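A151R (PDB 7CMA) is a zinc-binding non-structural protein of African swine fever virus that probably takes part in redox chemistry, though its exact reaction is not settled. Local coordinates at residues 89-94 with 131-136; 48-53 with 70-75. One frame throughout, in Å; residues are numbered along the deposited sequence.

Interaction 1 of 2, residues 89-94 with 131-136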
loop_
_atom_site.group_PDB
_atom_site.type_symbol
_atom_site.label_atom_id
_atom_site.label_comp_id
_atom_site.label_asym_id
_atom_site.label_seq_id
_atom_site.Cartn_x
_atom_site.Cartn_y
_atom_site.Cartn_z
ATOM N N ASN A 89 -1.022 -21.648 -3.872
ATOM C CA ASN A 89 -1.188 -23.016 -3.306
ATOM C C ASN A 89 -0.276 -23.195 -2.091
ATOM O O ASN A 89 -0.536 -24.115 -1.313
ATOM C CB ASN A 89 -0.941 -24.096 -4.357
ATOM C CG ASN A 89 -1.860 -23.957 -5.549
ATOM O OD1 ASN A 89 -3.054 -23.727 -5.389
ATOM N ND2 ASN A 89 -1.296 -23.986 -6.744
ATOM N N ASN A 90 0.761 -22.367 -1.955
ATOM C CA ASN A 90 1.808 -22.520 -0.907
ATOM C C ASN A 90 1.535 -21.529 0.227
ATOM O O ASN A 90 1.712 -20.302 0.023
ATOM C CB ASN A 90 3.218 -22.354 -1.475
ATOM C CG ASN A 90 3.660 -23.537 -2.312
ATOM O OD1 ASN A 90 2.956 -24.550 -2.392
ATOM N ND2 ASN A 90 4.875 -23.469 -2.835
ATOM N N LYS A 91 1.088 -22.044 1.370
ATOM C CA LYS A 91 0.784 -21.226 2.571
ATOM C C LYS A 91 1.533 -21.806 3.761
ATOM O O LYS A 91 1.915 -22.982 3.698
ATOM C CB LYS A 91 -0.723 -21.194 2.822
ATOM C CG LYS A 91 -1.536 -20.489 1.753
ATOM C CD LYS A 91 -2.977 -20.278 2.148
ATOM C CE LYS A 91 -3.846 -19.824 0.996
ATOM N NZ LYS A 91 -5.237 -19.573 1.436
ATOM N N ILE A 92 1.689 -21.019 4.826
ATOM C CA ILE A 92 2.431 -21.466 6.030
ATOM C C ILE A 92 1.547 -21.267 7.262
ATOM O O ILE A 92 0.734 -20.316 7.276
ATOM C CB ILE A 92 3.783 -20.738 6.148
ATOM C CG1 ILE A 92 3.611 -19.223 6.284
ATOM C CG2 ILE A 92 4.684 -21.101 4.976
ATOM C CD1 ILE A 92 4.772 -18.542 6.966
ATOM N N TRP A 93 1.660 -22.180 8.222
ATOM C CA TRP A 93 1.038 -22.040 9.561
ATOM C C TRP A 93 2.138 -21.804 10.601
ATOM O O TRP A 93 3.033 -22.648 10.702
ATOM C CB TRP A 93 0.206 -23.285 9.886
ATOM C CG TRP A 93 -0.371 -23.273 11.265
ATOM C CD1 TRP A 93 0.248 -23.674 12.413
ATOM C CD2 TRP A 93 -1.654 -22.752 11.660
ATOM N NE1 TRP A 93 -0.566 -23.448 13.491
ATOM C CE2 TRP A 93 -1.715 -22.833 13.068
ATOM C CE3 TRP A 93 -2.722 -22.160 10.975
ATOM C CZ2 TRP A 93 -2.838 -22.429 13.787
ATOM C CZ3 TRP A 93 -3.831 -21.762 11.686
ATOM C CH2 TRP A 93 -3.885 -21.893 13.074
ATOM N N SER A 94 2.024 -20.743 11.396
ATOM C CA SER A 94 3.012 -20.474 12.473
ATOM C C SER A 94 2.408 -20.806 13.841
ATOM O O SER A 94 1.332 -20.264 14.162
ATOM C CB SER A 94 3.507 -19.059 12.427
ATOM O OG SER A 94 4.506 -18.853 13.416
ATOM N N ILE A 131 -8.768 -25.457 8.661
ATOM C CA ILE A 131 -10.061 -24.714 8.576
ATOM C C ILE A 131 -9.786 -23.213 8.382
ATOM O O ILE A 131 -10.705 -22.499 7.963
ATOM C CB ILE A 131 -10.935 -24.987 9.817
ATOM C CG1 ILE A 131 -12.333 -24.383 9.661
ATOM C CG2 ILE A 131 -10.242 -24.508 11.087
ATOM C CD1 ILE A 131 -13.253 -24.623 10.843
ATOM N N PHE A 132 -8.559 -22.760 8.656
ATOM C CA PHE A 132 -8.192 -21.322 8.566
ATOM C C PHE A 132 -7.839 -20.954 7.119
ATOM O O PHE A 132 -7.738 -19.754 6.820
ATOM C CB PHE A 132 -7.049 -21.002 9.530
ATOM C CG PHE A 132 -7.458 -20.983 10.977
ATOM C CD1 PHE A 132 -8.122 -19.888 11.507
ATOM C CD2 PHE A 132 -7.338 -22.123 11.757
ATOM C CE1 PHE A 132 -8.527 -19.887 12.832
ATOM C CE2 PHE A 132 -7.770 -22.132 13.072
ATOM C CZ PHE A 132 -8.368 -21.013 13.605
ATOM N N ASN A 133 -7.788 -21.948 6.228
ATOM C CA ASN A 133 -7.479 -21.760 4.786
ATOM C C ASN A 133 -8.508 -20.805 4.161
ATOM O O ASN A 133 -8.106 -19.979 3.345
ATOM C CB ASN A 133 -7.431 -23.100 4.053
ATOM C CG ASN A 133 -6.964 -22.978 2.622
ATOM O OD1 ASN A 133 -7.635 -23.453 1.707
ATOM N ND2 ASN A 133 -5.802 -22.377 2.424
ATOM N N ASP A 134 -9.794 -20.959 4.496
ATOM C CA ASP A 134 -10.885 -20.079 3.996
ATOM C C ASP A 134 -11.216 -19.026 5.065
ATOM O O ASP A 134 -11.866 -19.379 6.061
ATOM C CB ASP A 134 -12.123 -20.897 3.609
ATOM C CG ASP A 134 -13.283 -20.061 3.088
ATOM O OD1 ASP A 134 -13.070 -18.880 2.805
ATOM O OD2 ASP A 134 -14.371 -20.627 2.900
ATOM N N ARG A 135 -10.846 -17.764 4.823
ATOM C CA ARG A 135 -10.933 -16.665 5.820
ATOM C C ARG A 135 -12.385 -16.188 5.933
ATOM O O ARG A 135 -12.725 -15.584 6.966
ATOM C CB ARG A 135 -9.992 -15.525 5.427
ATOM C CG ARG A 135 -8.521 -15.918 5.464
ATOM C CD ARG A 135 -7.610 -14.762 5.126
ATOM N NE ARG A 135 -6.221 -15.060 5.433
ATOM C CZ ARG A 135 -5.231 -14.182 5.323
ATOM N NH1 ARG A 135 -5.489 -12.959 4.900
ATOM N NH2 ARG A 135 -3.993 -14.533 5.621
ATOM N N SER A 136 -13.213 -16.513 4.937
ATOM C CA SER A 136 -14.625 -16.054 4.857
ATOM C C SER A 136 -15.496 -16.521 6.024
ATOM O O SER A 136 -16.483 -15.844 6.300
ATOM C CB SER A 136 -15.225 -16.519 3.559
ATOM O OG SER A 136 -15.596 -17.881 3.627
#
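Trp93 and Phe132 form the apolar heart of this contact, and the indole shows how a long flat side chain can reach from a strand to a loop. Its CB leaves strand 90-94 in the direction of residues 131-136, and CG stands anti to the backbone N (chi1 176°), which carries the ring system outward from the strand. The pyrrole part is spent elsewhere: NE1 donates to the backbone O of Glu96, a bond that limits rotation of the indole. The far rim of the benzo ring makes the touch. CZ3 of Trp93 comes to 3.5 Å from CD2 of Phe132, and CH2 of Trp93 lies 3.7 Å from that same CD2. The two six-membered rings, with centroids 5.3 Å apart, are inclined at 46°, an oblique meeting. Phe132 has a true stacking partner in Trp138, while Thr99 and Ile101 of strand 99-104 also pack on it, so the phenyl is wedged among several neighbours.

Two residues back along the strand, Lys91 reaches out as an extended chain and crosses the side chain of Asn133 at about a right angle, bringing Lys91 NZ to 3.5 Å from the backbone O of Asn133. Its ammonium NZ sits 6.1 Å from NE of Arg135, a like charge, but the Arg135 guanidinium is turned to the carbonyl oxygens of Phe148 and Ile151. Within the loop, Asp134 OD1 accepts from both N and OG of Ser136, the N at 3.2 Å, each from the same face of the carboxylate. This Asx turn shapes the loop after strand 125-127, which leads on to the zinc ligands Cys139 and Cys142; an aromatic seam thus joins strand 90-94, at one edge of the five-stranded antiparallel sheet, to the zinc-bearing part of the chain.

Interaction 2 of 2, residues 48-53 with 70-75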
loop_
_atom_site.group_PDB
_atom_site.type_symbol
_atom_site.label_atom_id
_atom_site.label_comp_id
_atom_site.label_asym_id
_atom_site.label_seq_id
_atom_site.Cartn_x
_atom_site.Cartn_y
_atom_site.Cartn_z
ATOM N N ASN A 48 19.169 -26.638 19.892
ATOM C CA ASN A 48 19.902 -25.373 19.620
ATOM C C ASN A 48 19.940 -25.116 18.107
ATOM O O ASN A 48 20.623 -24.154 17.697
ATOM C CB ASN A 48 21.310 -25.394 20.226
ATOM C CG ASN A 48 21.983 -26.744 20.110
ATOM O OD1 ASN A 48 22.127 -27.280 19.012
ATOM N ND2 ASN A 48 22.417 -27.292 21.234
ATOM N N THR A 49 19.169 -25.881 17.323
ATOM C CA THR A 49 19.117 -25.744 15.840
ATOM C C THR A 49 17.679 -25.902 15.337
ATOM O O THR A 49 16.886 -26.614 15.990
ATOM C CB THR A 49 20.032 -26.757 15.138
ATOM O OG1 THR A 49 19.513 -28.068 15.368
ATOM C CG2 THR A 49 21.469 -26.681 15.610
ATOM N N TYR A 50 17.425 -25.403 14.129
ATOM C CA TYR A 50 16.184 -25.659 13.361
ATOM C C TYR A 50 16.312 -27.004 12.650
ATOM O O TYR A 50 17.422 -27.343 12.196
ATOM C CB TYR A 50 15.926 -24.524 12.370
ATOM C CG TYR A 50 15.394 -23.255 12.987
ATOM C CD1 TYR A 50 14.046 -23.110 13.265
ATOM C CD2 TYR A 50 16.232 -22.191 13.276
ATOM C CE1 TYR A 50 13.544 -21.947 13.821
ATOM C CE2 TYR A 50 15.744 -21.017 13.824
ATOM C CZ TYR A 50 14.392 -20.886 14.078
ATOM O OH TYR A 50 13.896 -19.722 14.587
ATOM N N LYS A 51 15.232 -27.790 12.669
ATOM C CA LYS A 51 15.122 -29.085 11.950
ATOM C C LYS A 51 14.043 -28.968 10.873
ATOM O O LYS A 51 12.974 -28.387 11.161
ATOM C CB LYS A 51 14.800 -30.214 12.934
ATOM C CG LYS A 51 16.016 -30.884 13.556
ATOM C CD LYS A 51 16.531 -30.186 14.793
ATOM C CE LYS A 51 17.468 -31.051 15.607
ATOM N NZ LYS A 51 18.255 -30.245 16.569
ATOM N N TYR A 52 14.344 -29.466 9.672
ATOM C CA TYR A 52 13.438 -29.443 8.493
ATOM C C TYR A 52 12.905 -30.857 8.248
ATOM O O TYR A 52 13.686 -31.716 7.790
ATOM C CB TYR A 52 14.176 -28.892 7.270
ATOM C CG TYR A 52 13.377 -28.891 5.990
ATOM C CD1 TYR A 52 12.140 -28.269 5.921
ATOM C CD2 TYR A 52 13.894 -29.433 4.824
ATOM C CE1 TYR A 52 11.414 -28.235 4.742
ATOM C CE2 TYR A 52 13.180 -29.408 3.636
ATOM C CZ TYR A 52 11.934 -28.807 3.595
ATOM O OH TYR A 52 11.231 -28.753 2.427
ATOM N N PHE A 53 11.676 -31.116 8.713
ATOM C CA PHE A 53 10.925 -32.384 8.510
ATOM C C PHE A 53 10.125 -32.293 7.209
ATOM O O PHE A 53 9.316 -31.355 7.063
ATOM C CB PHE A 53 9.984 -32.656 9.687
ATOM C CG PHE A 53 10.610 -32.528 11.051
ATOM C CD1 PHE A 53 11.340 -33.574 11.600
ATOM C CD2 PHE A 53 10.409 -31.392 11.819
ATOM C CE1 PHE A 53 11.895 -33.461 12.866
ATOM C CE2 PHE A 53 10.986 -31.274 13.075
ATOM C CZ PHE A 53 11.744 -32.300 13.587
ATOM N N ALA A 70 21.990 -22.494 10.150
ATOM C CA ALA A 70 20.923 -21.729 9.465
ATOM C C ALA A 70 20.247 -20.790 10.465
ATOM O O ALA A 70 19.726 -21.278 11.488
ATOM C CB ALA A 70 19.931 -22.668 8.834
ATOM N N THR A 71 20.243 -19.495 10.153
ATOM C CA THR A 71 19.609 -18.424 10.965
ATOM C C THR A 71 18.113 -18.364 10.643
ATOM O O THR A 71 17.759 -18.648 9.486
ATOM C CB THR A 71 20.283 -17.078 10.682
ATOM O OG1 THR A 71 20.041 -16.768 9.310
ATOM C CG2 THR A 71 21.772 -17.097 10.953
ATOM N N SER A 72 17.323 -17.791 11.555
ATOM C CA SER A 72 15.877 -17.508 11.367
ATOM C C SER A 72 15.659 -16.666 10.103
ATOM O O SER A 72 14.666 -16.911 9.398
ATOM C CB SER A 72 15.303 -16.833 12.576
ATOM O OG SER A 72 15.517 -17.620 13.735
ATOM N N LYS A 73 16.522 -15.676 9.852
ATOM C CA LYS A 73 16.382 -14.752 8.694
ATOM C C LYS A 73 16.621 -15.531 7.398
ATOM O O LYS A 73 15.862 -15.316 6.428
ATOM C CB LYS A 73 17.351 -13.572 8.807
ATOM C CG LYS A 73 17.073 -12.421 7.847
ATOM C CD LYS A 73 15.638 -11.923 7.890
ATOM C CE LYS A 73 15.532 -10.426 8.102
ATOM N NZ LYS A 73 14.271 -9.885 7.542
ATOM N N ASN A 74 17.622 -16.415 7.386
ATOM C CA ASN A 74 17.965 -17.210 6.181
ATOM C C ASN A 74 16.849 -18.223 5.923
ATOM O O ASN A 74 16.562 -18.485 4.746
ATOM C CB ASN A 74 19.337 -17.884 6.296
ATOM C CG ASN A 74 20.465 -16.999 5.804
ATOM O OD1 ASN A 74 20.274 -16.179 4.907
ATOM N ND2 ASN A 74 21.629 -17.118 6.422
ATOM N N ILE A 75 16.252 -18.781 6.982
ATOM C CA ILE A 75 15.119 -19.744 6.838
ATOM C C ILE A 75 13.899 -18.987 6.307
ATOM O O ILE A 75 13.292 -19.467 5.330
ATOM C CB ILE A 75 14.813 -20.464 8.165
ATOM C CG1 ILE A 75 16.077 -21.071 8.780
ATOM C CG2 ILE A 75 13.712 -21.498 7.965
ATOM C CD1 ILE A 75 15.866 -22.404 9.452
#
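Tyr50 of strand 49-55 meets Ser72 and Ile75 at the start of helix 72-84, its hydroxyl on the first and the base of its side chain on the second. The polar part centres on Ser72, whose OG lies 2.8 Å from Tyr50 OH and near the plane of the ring, at its edge. A hydrogen bond fits this pair, but the backbone O of Leu25 offers the phenol a second, weaker partner. Ser72 OG is also bonded to the carboxylate of Glu26, so this buried hydroxyl ties the phenol to an acidic group of helix 3-28.

The apolar part belongs to Ile75, one turn along the helix. Its CG1 stands anti to the carbonyl carbon (chi1 -51°) and carries CD1 toward Tyr50, to 3.6 Å from CB of Tyr50 and 3.7 Å from its CG. That methyl therefore packs at the base of the aromatic side chain, and Tyr45 meets the same ring edge-to-face.

Backbone and capping bonds set the helix end in place. Thr71 is the N-cap: its OG1 accepts from Asn74 N at 3.1 Å with an angle of 153°, and its O accepts from Ile75 N. The result is a helix packed on an antiparallel sheet, as in alpha+beta folds, with a capped helix start and a tyrosine bridging the two elements.

Both contacts reach the same five-stranded antiparallel sheet, yet at different places: interaction 2 uses strand 49-55, next to one outermost strand, and interaction 1 uses strand 90-94, the outermost at the other side. Their centres are 22 Å apart and their nearest atoms about 9 Å, so they do not touch. Along the chain they come in series, interaction 2 closing before interaction 1 opens, with helix 72-84 leading from one to the other. That helix meets Tyr50 near its start and Ile92 through Ile79 and Trp82. Interaction 2 thus belongs to the helix-sheet body, whereas interaction 1 joins that body to the zinc-binding part.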